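Local atomic coordinates of glutamine aminotransferase class-II domain protein (PDB entry 3MDN), a protein that probably releases ammonia from the side-chain amide of glutamine, as class-II glutamine amidotransferases of the Ntn-hydrolase superfamily do. Residues 238-243 and 252-257; 184-189 and 203-208; 83-88 and 195-200; 107-112 and 156-161; 4-9 and 188-193. All coordinates share one frame; numbering follows the deposited sequence.

Contact 1 (238-243 and 252-257); sequences ELRPGR and AAERDF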
# COMPACT_ATOMS: atom_id res chain seq x y z
N GLU D 238 -17.90 -30.62 12.34
CA GLU D 238 -18.63 -29.71 11.47
C GLU D 238 -19.75 -28.97 12.24
O GLU D 238 -20.56 -29.61 12.90
CB GLU D 238 -19.23 -30.47 10.26
CG GLU D 238 -19.92 -29.50 9.26
CD GLU D 238 -20.38 -30.16 7.96
OE1 GLU D 238 -19.79 -31.17 7.54
OE2 GLU D 238 -21.34 -29.67 7.33
N LEU D 239 -19.84 -27.65 12.13
CA LEU D 239 -21.00 -26.96 12.67
C LEU D 239 -22.05 -27.00 11.57
O LEU D 239 -21.87 -26.41 10.51
CB LEU D 239 -20.66 -25.50 13.09
CG LEU D 239 -21.77 -24.59 13.61
CD1 LEU D 239 -22.31 -25.03 14.97
CD2 LEU D 239 -21.28 -23.13 13.72
N ARG D 240 -23.14 -27.71 11.79
CA ARG D 240 -24.19 -27.82 10.77
C ARG D 240 -24.90 -26.48 10.49
O ARG D 240 -24.94 -25.60 11.36
CB ARG D 240 -25.19 -28.92 11.17
CG ARG D 240 -24.52 -30.30 11.23
CD ARG D 240 -25.50 -31.46 11.53
NE ARG D 240 -26.52 -31.14 12.54
CZ ARG D 240 -26.28 -30.94 13.84
NH1 ARG D 240 -25.05 -31.03 14.33
NH2 ARG D 240 -27.29 -30.65 14.65
N PRO D 241 -25.43 -26.32 9.26
CA PRO D 241 -26.23 -25.13 8.94
C PRO D 241 -27.41 -25.03 9.92
O PRO D 241 -27.90 -26.05 10.36
CB PRO D 241 -26.78 -25.42 7.53
CG PRO D 241 -26.07 -26.60 7.03
CD PRO D 241 -25.51 -27.35 8.21
N GLY D 242 -27.84 -23.82 10.28
CA GLY D 242 -28.96 -23.67 11.23
C GLY D 242 -28.52 -23.81 12.68
O GLY D 242 -29.32 -24.16 13.55
N ARG D 243 -27.25 -23.52 12.95
CA ARG D 243 -26.62 -23.75 14.28
C ARG D 243 -25.72 -22.59 14.69
O ARG D 243 -25.14 -21.94 13.83
CB ARG D 243 -25.76 -25.05 14.27
CG ARG D 243 -26.51 -26.33 13.99
CD ARG D 243 -27.45 -26.71 15.15
NE ARG D 243 -26.74 -27.48 16.16
CZ ARG D 243 -27.29 -27.95 17.28
NH1 ARG D 243 -28.56 -27.71 17.55
NH2 ARG D 243 -26.56 -28.65 18.12
N ALA D 252 -17.31 -25.38 24.98
CA ALA D 252 -17.95 -25.15 23.69
C ALA D 252 -19.34 -25.78 23.66
O ALA D 252 -19.50 -26.92 24.03
CB ALA D 252 -17.12 -25.73 22.57
N ALA D 253 -20.34 -25.03 23.23
CA ALA D 253 -21.70 -25.56 23.17
C ALA D 253 -22.41 -25.06 21.91
O ALA D 253 -22.17 -23.92 21.45
CB ALA D 253 -22.47 -25.15 24.42
N GLU D 254 -23.26 -25.91 21.34
CA GLU D 254 -24.06 -25.57 20.17
C GLU D 254 -25.52 -25.38 20.53
O GLU D 254 -26.00 -25.92 21.52
CB GLU D 254 -23.98 -26.66 19.11
CG GLU D 254 -22.71 -26.70 18.28
CD GLU D 254 -22.80 -27.76 17.17
OE1 GLU D 254 -23.90 -27.98 16.63
OE2 GLU D 254 -21.76 -28.35 16.83
N ARG D 255 -26.25 -24.69 19.66
CA ARG D 255 -27.61 -24.23 19.91
C ARG D 255 -28.25 -24.05 18.54
O ARG D 255 -27.55 -23.69 17.58
CB ARG D 255 -27.48 -22.87 20.56
CG ARG D 255 -28.29 -22.60 21.78
CD ARG D 255 -27.91 -21.18 22.24
NE ARG D 255 -29.11 -20.34 22.25
CZ ARG D 255 -29.19 -19.12 22.77
NH1 ARG D 255 -28.14 -18.54 23.35
NH2 ARG D 255 -30.35 -18.48 22.72
N ASP D 256 -29.56 -24.27 18.42
CA ASP D 256 -30.27 -24.06 17.15
C ASP D 256 -30.26 -22.58 16.80
O ASP D 256 -30.23 -21.72 17.69
CB ASP D 256 -31.73 -24.58 17.16
CG ASP D 256 -31.84 -26.13 17.13
OD1 ASP D 256 -30.91 -26.82 16.64
OD2 ASP D 256 -32.88 -26.66 17.60
N PHE D 257 -30.25 -22.28 15.51
CA PHE D 257 -30.15 -20.89 15.07
C PHE D 257 -30.91 -20.73 13.76
O PHE D 257 -30.58 -21.35 12.75
CB PHE D 257 -28.68 -20.48 14.89
CG PHE D 257 -28.50 -19.07 14.37
CD1 PHE D 257 -28.62 -17.98 15.22
CD2 PHE D 257 -28.24 -18.83 13.02
CE1 PHE D 257 -28.47 -16.67 14.76
CE2 PHE D 257 -28.09 -17.53 12.54
CZ PHE D 257 -28.20 -16.43 13.42
O HOH W 1 -23.24 -29.06 14.24

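Contact 2 (184-189 and 203-208); sequences HMRLSA and SSDHIA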
# COMPACT_ATOMS: atom_id res chain seq x y z
N HIS D 184 -30.66 -15.65 -1.20
CA HIS D 184 -31.00 -14.50 -0.41
C HIS D 184 -30.06 -14.31 0.76
O HIS D 184 -29.70 -13.18 1.07
CB HIS D 184 -32.48 -14.53 -0.00
CG HIS D 184 -33.41 -14.54 -1.18
ND1 HIS D 184 -33.48 -13.49 -2.07
CD2 HIS D 184 -34.28 -15.48 -1.62
CE1 HIS D 184 -34.35 -13.79 -3.02
NE2 HIS D 184 -34.86 -14.98 -2.76
N MSE D 185 -29.63 -15.39 1.40
CA MSE D 185 -28.73 -15.26 2.53
C MSE D 185 -27.83 -16.47 2.61
O MSE D 185 -28.33 -17.59 2.78
CB MSE D 185 -29.52 -15.13 3.84
CG MSE D 185 -28.60 -15.16 5.09
SE MSE D 185 -27.46 -13.53 5.20
CE MSE D 185 -28.88 -12.21 5.26
N ARG D 186 -26.53 -16.28 2.44
CA ARG D 186 -25.55 -17.34 2.71
C ARG D 186 -24.61 -16.80 3.77
O ARG D 186 -24.02 -15.74 3.58
CB ARG D 186 -24.76 -17.68 1.46
CG ARG D 186 -25.59 -18.21 0.30
CD ARG D 186 -25.30 -19.67 0.08
NE ARG D 186 -26.14 -20.31 -0.94
CZ ARG D 186 -25.74 -20.61 -2.18
NH1 ARG D 186 -24.50 -20.31 -2.57
NH2 ARG D 186 -26.58 -21.23 -3.01
N LEU D 187 -24.45 -17.53 4.87
CA LEU D 187 -23.76 -16.95 6.01
C LEU D 187 -22.96 -17.95 6.85
O LEU D 187 -23.49 -18.90 7.36
CB LEU D 187 -24.79 -16.28 6.94
CG LEU D 187 -24.12 -15.74 8.23
CD1 LEU D 187 -24.49 -14.30 8.44
CD2 LEU D 187 -24.53 -16.54 9.46
N SER D 188 -21.67 -17.67 7.01
CA SER D 188 -20.92 -18.25 8.08
C SER D 188 -20.25 -17.03 8.65
O SER D 188 -19.77 -16.15 7.91
CB SER D 188 -19.89 -19.27 7.57
OG SER D 188 -18.74 -18.55 7.20
N ALA D 189 -20.28 -16.89 9.97
CA ALA D 189 -19.70 -15.71 10.61
C ALA D 189 -19.03 -16.14 11.90
O ALA D 189 -19.47 -17.11 12.54
CB ALA D 189 -20.79 -14.71 10.92
N SER D 203 -28.17 -20.57 5.92
CA SER D 203 -28.42 -20.25 4.51
C SER D 203 -29.92 -20.26 4.21
O SER D 203 -30.67 -21.06 4.79
CB SER D 203 -27.72 -21.26 3.58
OG SER D 203 -28.01 -20.97 2.21
N SER D 204 -30.36 -19.43 3.28
CA SER D 204 -31.74 -19.52 2.83
C SER D 204 -31.96 -20.69 1.86
O SER D 204 -33.11 -20.95 1.48
CB SER D 204 -32.15 -18.23 2.14
OG SER D 204 -31.22 -17.93 1.12
N ASP D 205 -30.89 -21.36 1.44
CA ASP D 205 -31.03 -22.55 0.56
C ASP D 205 -30.22 -23.73 1.12
O ASP D 205 -29.92 -23.73 2.31
CB ASP D 205 -30.74 -22.25 -0.94
CG ASP D 205 -29.28 -21.76 -1.24
OD1 ASP D 205 -29.04 -21.31 -2.38
OD2 ASP D 205 -28.38 -21.85 -0.37
N HIS D 206 -29.89 -24.71 0.29
CA HIS D 206 -29.14 -25.91 0.73
C HIS D 206 -27.63 -25.75 0.82
O HIS D 206 -26.96 -26.64 1.33
CB HIS D 206 -29.44 -27.09 -0.20
CG HIS D 206 -29.19 -26.79 -1.65
ND1 HIS D 206 -29.76 -25.71 -2.29
CD2 HIS D 206 -28.42 -27.42 -2.57
CE1 HIS D 206 -29.36 -25.69 -3.55
NE2 HIS D 206 -28.55 -26.71 -3.75
N ILE D 207 -27.07 -24.63 0.34
CA ILE D 207 -25.62 -24.40 0.40
C ILE D 207 -25.29 -23.34 1.46
O ILE D 207 -25.89 -22.26 1.46
CB ILE D 207 -25.06 -23.91 -0.97
CG1 ILE D 207 -25.17 -25.00 -2.05
CG2 ILE D 207 -23.62 -23.41 -0.84
CD1 ILE D 207 -24.85 -24.51 -3.47
N ALA D 208 -24.36 -23.65 2.36
CA ALA D 208 -23.93 -22.73 3.42
C ALA D 208 -22.42 -22.80 3.54
O ALA D 208 -21.90 -23.89 3.61
CB ALA D 208 -24.56 -23.15 4.72
O HOH W 2 -32.30 -18.46 -1.46

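Contact 3 (83-88 and 195-200); sequences LFLSHV and QTLYAA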
# COMPACT_ATOMS: atom_id res chain seq x y z
N LEU D 83 -7.52 -14.82 22.10
CA LEU D 83 -8.80 -14.67 21.41
C LEU D 83 -8.63 -13.80 20.20
O LEU D 83 -8.40 -12.58 20.33
CB LEU D 83 -9.88 -14.07 22.33
CG LEU D 83 -11.32 -14.59 22.09
CD1 LEU D 83 -12.30 -14.02 23.15
CD2 LEU D 83 -11.87 -14.34 20.67
N PHE D 84 -8.71 -14.40 19.02
CA PHE D 84 -8.57 -13.60 17.82
C PHE D 84 -9.33 -14.17 16.61
O PHE D 84 -9.73 -15.33 16.63
CB PHE D 84 -7.10 -13.34 17.49
CG PHE D 84 -6.29 -14.59 17.21
CD1 PHE D 84 -6.09 -15.02 15.91
CD2 PHE D 84 -5.68 -15.30 18.24
CE1 PHE D 84 -5.32 -16.15 15.66
CE2 PHE D 84 -4.91 -16.41 18.00
CZ PHE D 84 -4.72 -16.84 16.72
N LEU D 85 -9.48 -13.33 15.57
CA LEU D 85 -10.23 -13.66 14.36
C LEU D 85 -9.35 -13.23 13.20
O LEU D 85 -8.82 -12.11 13.24
CB LEU D 85 -11.53 -12.83 14.34
CG LEU D 85 -12.80 -13.36 15.04
CD1 LEU D 85 -12.59 -13.61 16.51
CD2 LEU D 85 -13.95 -12.35 14.82
N SER D 86 -9.18 -14.08 12.18
CA SER D 86 -8.42 -13.74 10.98
C SER D 86 -9.04 -14.26 9.69
O SER D 86 -9.69 -15.31 9.71
CB SER D 86 -6.96 -14.14 11.10
OG SER D 86 -6.83 -15.45 11.57
N HIS D 87 -8.85 -13.55 8.56
CA HIS D 87 -9.80 -13.65 7.41
C HIS D 87 -9.25 -13.18 6.06
O HIS D 87 -8.96 -12.00 5.88
CB HIS D 87 -11.16 -12.93 7.75
CG HIS D 87 -12.13 -12.83 6.59
ND1 HIS D 87 -13.04 -13.83 6.29
CD2 HIS D 87 -12.35 -11.84 5.69
CE1 HIS D 87 -13.75 -13.47 5.23
NE2 HIS D 87 -13.36 -12.26 4.85
N VAL D 88 -9.14 -14.10 5.09
CA VAL D 88 -8.60 -13.81 3.76
C VAL D 88 -9.70 -13.38 2.80
O VAL D 88 -9.98 -12.18 2.67
CB VAL D 88 -7.80 -15.01 3.17
CG1 VAL D 88 -7.72 -14.92 1.63
CG2 VAL D 88 -6.39 -15.09 3.79
N GLN D 195 -14.44 -11.85 25.38
CA GLN D 195 -14.51 -12.91 26.40
C GLN D 195 -15.02 -14.26 25.87
O GLN D 195 -14.50 -15.33 26.22
CB GLN D 195 -15.39 -12.44 27.56
CG GLN D 195 -14.66 -11.57 28.62
CD GLN D 195 -14.33 -12.40 29.89
OE1 GLN D 195 -15.13 -12.45 30.85
NE2 GLN D 195 -13.19 -13.09 29.86
N THR D 196 -16.04 -14.20 25.01
CA THR D 196 -16.66 -15.40 24.44
C THR D 196 -16.44 -15.34 22.94
O THR D 196 -16.46 -14.27 22.38
CB THR D 196 -18.18 -15.44 24.74
OG1 THR D 196 -18.38 -15.44 26.15
CG2 THR D 196 -18.84 -16.68 24.15
N LEU D 197 -16.28 -16.50 22.29
CA LEU D 197 -16.13 -16.52 20.85
C LEU D 197 -17.39 -17.20 20.29
O LEU D 197 -17.82 -18.22 20.82
CB LEU D 197 -14.88 -17.33 20.45
CG LEU D 197 -14.78 -17.69 18.96
CD1 LEU D 197 -14.66 -16.39 18.14
CD2 LEU D 197 -13.57 -18.62 18.65
N TYR D 198 -17.97 -16.62 19.24
CA TYR D 198 -19.21 -17.13 18.66
C TYR D 198 -18.98 -17.48 17.21
O TYR D 198 -18.12 -16.90 16.55
CB TYR D 198 -20.32 -16.06 18.68
CG TYR D 198 -20.72 -15.61 20.06
CD1 TYR D 198 -20.21 -14.44 20.60
CD2 TYR D 198 -21.58 -16.40 20.84
CE1 TYR D 198 -20.57 -14.02 21.87
CE2 TYR D 198 -21.96 -15.97 22.13
CZ TYR D 198 -21.45 -14.78 22.63
OH TYR D 198 -21.77 -14.36 23.89
N ALA D 199 -19.80 -18.39 16.69
CA ALA D 199 -19.82 -18.58 15.27
C ALA D 199 -21.18 -19.09 14.89
O ALA D 199 -21.80 -19.82 15.64
CB ALA D 199 -18.73 -19.58 14.84
N ALA D 200 -21.67 -18.70 13.73
CA ALA D 200 -22.99 -19.15 13.29
C ALA D 200 -22.89 -19.52 11.83
O ALA D 200 -22.01 -19.06 11.12
CB ALA D 200 -24.03 -18.04 13.50

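Contact 4 (107-112 and 156-161); sequences RRWCFM and GLEHDP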
# COMPACT_ATOMS: atom_id res chain seq x y z
N ARG D 107 -16.54 -0.82 19.35
CA ARG D 107 -16.52 -1.01 20.80
C ARG D 107 -15.76 -2.28 21.20
O ARG D 107 -14.65 -2.48 20.74
CB ARG D 107 -17.96 -1.04 21.32
CG ARG D 107 -18.67 0.27 21.07
CD ARG D 107 -20.12 0.18 21.45
NE ARG D 107 -20.76 1.44 21.08
CZ ARG D 107 -22.02 1.74 21.34
NH1 ARG D 107 -22.80 0.86 21.98
NH2 ARG D 107 -22.51 2.92 20.96
N ARG D 108 -16.35 -3.15 22.03
CA ARG D 108 -15.68 -4.40 22.45
C ARG D 108 -15.74 -5.56 21.43
O ARG D 108 -15.06 -6.60 21.61
CB ARG D 108 -16.23 -4.92 23.80
CG ARG D 108 -16.05 -4.03 25.05
CD ARG D 108 -16.74 -4.66 26.30
NE ARG D 108 -16.46 -6.11 26.36
CZ ARG D 108 -17.01 -6.99 27.20
NH1 ARG D 108 -17.92 -6.59 28.10
NH2 ARG D 108 -16.66 -8.27 27.14
N TRP D 109 -16.56 -5.40 20.39
CA TRP D 109 -16.95 -6.51 19.50
C TRP D 109 -16.21 -6.50 18.17
O TRP D 109 -15.85 -5.43 17.67
CB TRP D 109 -18.45 -6.44 19.21
CG TRP D 109 -19.29 -6.77 20.38
CD1 TRP D 109 -19.64 -5.94 21.41
CD2 TRP D 109 -19.88 -8.05 20.67
NE1 TRP D 109 -20.44 -6.63 22.33
CE2 TRP D 109 -20.59 -7.93 21.89
CE3 TRP D 109 -19.85 -9.28 20.03
CZ2 TRP D 109 -21.28 -8.99 22.47
CZ3 TRP D 109 -20.53 -10.35 20.60
CH2 TRP D 109 -21.24 -10.19 21.81
N CYS D 110 -15.96 -7.69 17.62
CA CYS D 110 -15.43 -7.79 16.27
C CYS D 110 -16.16 -8.89 15.57
O CYS D 110 -16.83 -9.69 16.23
CB CYS D 110 -13.92 -8.05 16.25
SG CYS D 110 -13.38 -9.51 17.16
N PHE D 111 -16.03 -8.97 14.26
CA PHE D 111 -16.97 -9.74 13.47
C PHE D 111 -16.41 -9.97 12.07
O PHE D 111 -15.80 -9.08 11.50
CB PHE D 111 -18.27 -8.91 13.39
CG PHE D 111 -19.39 -9.57 12.62
CD1 PHE D 111 -19.47 -9.44 11.24
CD2 PHE D 111 -20.38 -10.26 13.29
CE1 PHE D 111 -20.50 -10.02 10.54
CE2 PHE D 111 -21.43 -10.85 12.60
CZ PHE D 111 -21.48 -10.74 11.22
N MSE D 112 -16.58 -11.16 11.55
CA MSE D 112 -16.26 -11.47 10.16
C MSE D 112 -17.25 -12.48 9.58
O MSE D 112 -17.87 -13.25 10.32
CB MSE D 112 -14.82 -11.95 10.01
CG MSE D 112 -14.46 -13.16 10.79
SE MSE D 112 -12.57 -13.57 10.49
CE MSE D 112 -12.55 -15.13 11.71
N GLY D 156 -29.22 -5.28 19.34
CA GLY D 156 -28.88 -5.72 20.71
C GLY D 156 -27.77 -6.76 20.83
O GLY D 156 -27.73 -7.48 21.83
N LEU D 157 -26.86 -6.82 19.85
CA LEU D 157 -25.74 -7.78 19.91
C LEU D 157 -25.01 -7.74 21.25
O LEU D 157 -24.61 -8.80 21.78
CB LEU D 157 -24.74 -7.57 18.76
CG LEU D 157 -23.50 -8.48 18.73
CD1 LEU D 157 -23.88 -9.88 18.35
CD2 LEU D 157 -22.47 -8.00 17.74
N GLU D 158 -24.87 -6.54 21.81
CA GLU D 158 -24.18 -6.32 23.09
C GLU D 158 -24.75 -7.07 24.28
O GLU D 158 -24.00 -7.47 25.16
CB GLU D 158 -24.02 -4.81 23.40
CG GLU D 158 -22.92 -4.14 22.53
CD GLU D 158 -22.97 -2.61 22.56
OE1 GLU D 158 -24.05 -2.04 22.33
OE2 GLU D 158 -21.91 -1.98 22.79
N HIS D 159 -26.06 -7.26 24.34
CA HIS D 159 -26.62 -8.03 25.44
C HIS D 159 -27.33 -9.33 25.04
O HIS D 159 -27.70 -10.12 25.90
CB HIS D 159 -27.55 -7.15 26.27
CG HIS D 159 -28.56 -6.43 25.44
ND1 HIS D 159 -29.66 -7.07 24.89
CD2 HIS D 159 -28.63 -5.14 25.03
CE1 HIS D 159 -30.37 -6.19 24.20
NE2 HIS D 159 -29.76 -5.02 24.26
N ASP D 160 -27.52 -9.55 23.73
CA ASP D 160 -28.29 -10.70 23.23
C ASP D 160 -27.77 -11.15 21.86
O ASP D 160 -28.45 -10.96 20.86
CB ASP D 160 -29.77 -10.30 23.16
CG ASP D 160 -30.68 -11.37 22.53
OD1 ASP D 160 -30.31 -12.58 22.50
OD2 ASP D 160 -31.77 -10.99 22.04
N PRO D 161 -26.58 -11.75 21.80
CA PRO D 161 -25.91 -12.01 20.52
C PRO D 161 -26.68 -12.94 19.57
O PRO D 161 -26.81 -12.63 18.39
CB PRO D 161 -24.59 -12.65 20.91
CG PRO D 161 -24.44 -12.46 22.38
CD PRO D 161 -25.81 -12.26 22.95

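Contact 5 (4-9 and 188-193); sequences CRWAAY and SAAFSD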
# COMPACT_ATOMS: atom_id res chain seq x y z
N CYS D 4 -12.36 -18.23 0.56
CA CYS D 4 -12.45 -17.09 1.52
C CYS D 4 -12.10 -17.52 2.95
O CYS D 4 -12.65 -17.00 3.93
CB CYS D 4 -13.84 -16.43 1.44
SG CYS D 4 -13.90 -14.73 2.16
N ARG D 5 -11.16 -18.45 3.07
CA ARG D 5 -10.71 -18.96 4.37
C ARG D 5 -10.72 -17.94 5.52
O ARG D 5 -10.10 -16.87 5.43
CB ARG D 5 -9.31 -19.56 4.23
N TRP D 6 -11.43 -18.26 6.60
CA TRP D 6 -11.21 -17.59 7.88
C TRP D 6 -10.85 -18.55 9.02
O TRP D 6 -11.11 -19.76 8.93
CB TRP D 6 -12.36 -16.65 8.24
CG TRP D 6 -13.77 -17.22 8.47
CD1 TRP D 6 -14.88 -17.06 7.67
CD2 TRP D 6 -14.24 -17.96 9.63
NE1 TRP D 6 -15.99 -17.65 8.24
CE2 TRP D 6 -15.62 -18.22 9.43
CE3 TRP D 6 -13.63 -18.42 10.80
CZ2 TRP D 6 -16.39 -18.93 10.37
CZ3 TRP D 6 -14.40 -19.11 11.72
CH2 TRP D 6 -15.76 -19.37 11.50
N ALA D 7 -10.24 -18.02 10.08
CA ALA D 7 -9.94 -18.80 11.28
C ALA D 7 -10.07 -17.97 12.55
O ALA D 7 -9.72 -16.78 12.57
CB ALA D 7 -8.55 -19.41 11.18
N ALA D 8 -10.56 -18.61 13.61
CA ALA D 8 -10.74 -17.96 14.91
C ALA D 8 -10.17 -18.83 16.02
O ALA D 8 -10.14 -20.06 15.91
CB ALA D 8 -12.22 -17.63 15.17
N TYR D 9 -9.76 -18.20 17.11
CA TYR D 9 -9.13 -18.93 18.19
C TYR D 9 -9.57 -18.42 19.56
O TYR D 9 -9.73 -17.22 19.75
CB TYR D 9 -7.61 -18.89 18.04
CG TYR D 9 -6.88 -19.62 19.14
CD1 TYR D 9 -6.73 -21.00 19.11
CD2 TYR D 9 -6.34 -18.92 20.24
CE1 TYR D 9 -6.06 -21.70 20.14
CE2 TYR D 9 -5.67 -19.61 21.29
CZ TYR D 9 -5.55 -21.01 21.22
OH TYR D 9 -4.89 -21.70 22.20
N SER D 188 -21.67 -17.67 7.01
CA SER D 188 -20.92 -18.25 8.08
C SER D 188 -20.25 -17.03 8.65
O SER D 188 -19.77 -16.15 7.91
CB SER D 188 -19.89 -19.27 7.57
OG SER D 188 -18.74 -18.55 7.20
N ALA D 189 -20.28 -16.89 9.97
CA ALA D 189 -19.70 -15.71 10.61
C ALA D 189 -19.03 -16.14 11.90
O ALA D 189 -19.47 -17.11 12.54
CB ALA D 189 -20.79 -14.71 10.92
N ALA D 190 -17.98 -15.41 12.28
CA ALA D 190 -17.36 -15.53 13.62
C ALA D 190 -17.33 -14.17 14.24
O ALA D 190 -17.18 -13.16 13.53
CB ALA D 190 -15.94 -16.11 13.54
N PHE D 191 -17.49 -14.10 15.55
CA PHE D 191 -17.62 -12.82 16.22
C PHE D 191 -17.35 -12.98 17.73
O PHE D 191 -17.49 -14.07 18.25
CB PHE D 191 -18.95 -12.10 15.91
CG PHE D 191 -20.19 -12.92 16.18
CD1 PHE D 191 -20.62 -13.89 15.29
CD2 PHE D 191 -20.95 -12.69 17.32
CE1 PHE D 191 -21.77 -14.65 15.56
CE2 PHE D 191 -22.10 -13.44 17.59
CZ PHE D 191 -22.52 -14.39 16.71
N SER D 192 -16.92 -11.91 18.40
CA SER D 192 -16.46 -11.98 19.81
C SER D 192 -16.69 -10.68 20.53
O SER D 192 -16.69 -9.59 19.91
CB SER D 192 -14.96 -12.29 19.88
OG SER D 192 -14.52 -12.51 21.23
N ASP D 193 -16.82 -10.76 21.85
CA ASP D 193 -16.85 -9.56 22.68
C ASP D 193 -15.57 -9.48 23.46
O ASP D 193 -15.44 -8.68 24.36
CB ASP D 193 -18.05 -9.58 23.65
CG ASP D 193 -18.11 -10.86 24.49
OD1 ASP D 193 -17.15 -11.67 24.44
OD2 ASP D 193 -19.14 -11.08 25.18

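Contact 1 (238-243 and 252-257)
One face of the Arg243 guanidinium lies against the backbone where Glu254 joins Arg255; on the opposite face sits Arg240 NH2, offset toward the rim. The carboxylates of Glu254 and Asp256 take the edge. Bends at chi2 and chi3 of Arg243 (-69° and -86°) turn its chain back to them, although its CB points away. Glu254 OE1 accepts from both NE and NH2 of Arg243, at 2.9 Å and 3.1 Å. Asp256 OD1 meets Arg243 NH1 at 2.7 Å from above its carboxylate plane. Water 1 also donates to Glu254 OE1 and ties it to Glu238 O and Arg240 N, while Tyr213 OH bonds to OE2. Arg240 NH1 is a long 4.0 Å from Glu254 OE1, a matter of charge alone. Leu239 CD1 packs on Glu254 CD at 3.5 Å. On the backbone, Phe257 N donates to Gly242 O over 2.9 Å. Gly242 and Arg243 form a G1 beta bulge opposite Arg201 of strand 197-203. Strand 251-256 pairs with strand 243-248, and beyond its end Phe257 turns its ring to helix 161-179, meeting His162 edge-to-face.

Contact 2 (184-189 and 203-208)
His184 touches Ser204 through its CB, 3.8 Å from Ser204 OG, and water 2 links His184 N with that hydroxyl. At Met185, a selenomethionine, the backbone is gripped twice by one residue: Met185 N donates over 3.0 Å to Ser204 OG, which chi1 of 54° sets between its own backbone N and carbonyl carbon, and Ser204 N returns a bond to Met185 O over 2.8 Å. Arg186 pairs with Ser203 as a non-hydrogen-bonded antiparallel pair. Its side chain then reaches over to Asp205 and grips the carboxylate side-on, NE to OD2 at 2.8 Å and NH2 to OD1, each oxygen met on its syn side. Ile207 CB lies over the centre of the guanidinium face, 3.6 Å from Arg186 CZ. Asp205 OD2 also accepts from Ile207 N, an Asx turn. An alanine in place of Arg186 would probably leave the Asp205 carboxylate without its charged mate and Ile207 without the flat group it covers. From here strand 185-192 runs inward between strands 109-114 and 197-203, with Met185 and Leu187 packed on helix 161-179.

Contact 3 (83-88 and 195-200)
Leu83 and Leu85 meet Leu197 in purely apolar packing between the two beta sheets of the sandwich, a layered alpha-beta-beta-alpha architecture characteristic of Ntn hydrolases. Strand 84-87 belongs to the sheet that also holds strands 6-10 and 47-51, whereas strand 197-203 lies in the other sheet beside strand 185-192. No hydrogen bond passes between the two segments; each strand spends its backbone bonds on neighbours in its own sheet, Leu85 with Ala49 for instance, and what crosses the interface is methyl groups. Leu85 and Leu197 slide past each other in opposite directions, with Leu85 CD1 3.8 Å from Leu197 CD1. The bond to CB of Leu85 does not point at Leu197; CG placed beside the backbone N (chi1 -87°) is part of what brings the methyl across. Cys110 and the selenomethionine Met112 of strand 109-114 pack against Leu85, and Ala8 and His10 of strand 6-10 against Leu197, so both leucines are buried. Leu83 stands where the chain turns a corner before strand 84-87, and its two methyls divide the work. CD2 of Leu83 rests 4.2 Å from Leu197 CB. The other methyl reaches to the start of the opposing segment, where Leu83 CD1 lies 3.8 Å from Gln195 N, a backbone nitrogen whose hydrogen bond goes to Asp193 OD1.

Contact 4 (107-112 and 156-161)
Trp109 has CG anti to its carbonyl carbon (chi1 -70°) and Leu157 has CG anti to its backbone N (chi1 178°); with the bond to CB of each pointing toward the other's segment, these torsions help bring Leu157 CG over the indole. There it makes a CH-pi contact with the six-membered ring, 3.9 Å from the centroid, with Leu157 CD2 against Trp109 CE3 at 3.7 Å. Further round the indole, Glu158 CG lies 3.5 Å from Trp109 NE1, and Pro161 CG 4.0 Å from Trp109 CH2. Arg107, extended from CG to NE, crosses Glu158 at about a right angle; its NH1 donates nearly straight to the syn lone pair of Glu158 OE2 over 3.1 Å, while NH2 holds a second salt bridge to Glu134. An alanine at Trp109 would probably open a gap beside Leu157 and Pro161 and take away the ring that Glu158 CG rests against. Gly156 closes helix 144-154 in a Schellman motif and Asp160 N-caps helix 161-179, so the indole of strand 109-114 packs against the turn joining these two helices.

Contact 5 (4-9 and 188-193)
Trp6 NE1 donates to Ser188 OG over 3.1 Å with an N-H...O angle of 156°, the hydroxyl oxygen lying at the indole edge and close to the ring plane. This is the one hydrogen bond between the two segments, and both its ends are buried. The bond to CB of Trp6 points toward strand 188-192, and chi1 of 64° sets CG between the backbone N and the carbonyl carbon, from where the indole presents NE1 to Ser188. Over one face of the indole sits the methyl of Ala190, offset toward the rim: Ala190 CB is 3.8 Å from both Trp6 CZ3 and Trp6 CH2, a CH-pi contact to the six-membered ring. Farther along, Ala8 CB meets Ala190 CB at 4.3 Å. With only methyls between them there, the backbones come close, Ala8 CA to Ala190 CA being 7.2 Å. Met112 and Val224 pack on the indole as well. Strands 6-9 and 188-192 run in roughly the same direction, 32° apart, but in different sheets. Such face-to-face packing is the heart of the Ntn-hydrolase alpha-beta-beta-alpha sandwich.

In the fold
Contacts 3 and 5 are the core pair: their centres lie about 4 Å apart, both join the two sheets, and both rest mainly on apolar side chains, contact 5 adding one buried hydrogen bond. Contact 4 faces outward from the second sheet to the helical layer, mixing an aromatic core with a salt bridge at its margin; its strand also lies against contact 3, where Met112 packs on His87. Contacts 1 and 2 sit farther out, where arginine-carboxylate pairs and waters replace leucines and alanines, and they touch through Pro241 and Ala208. Contacts 2 and 5 share strand 185-192, which therefore runs from a charged surface end into the buried centre.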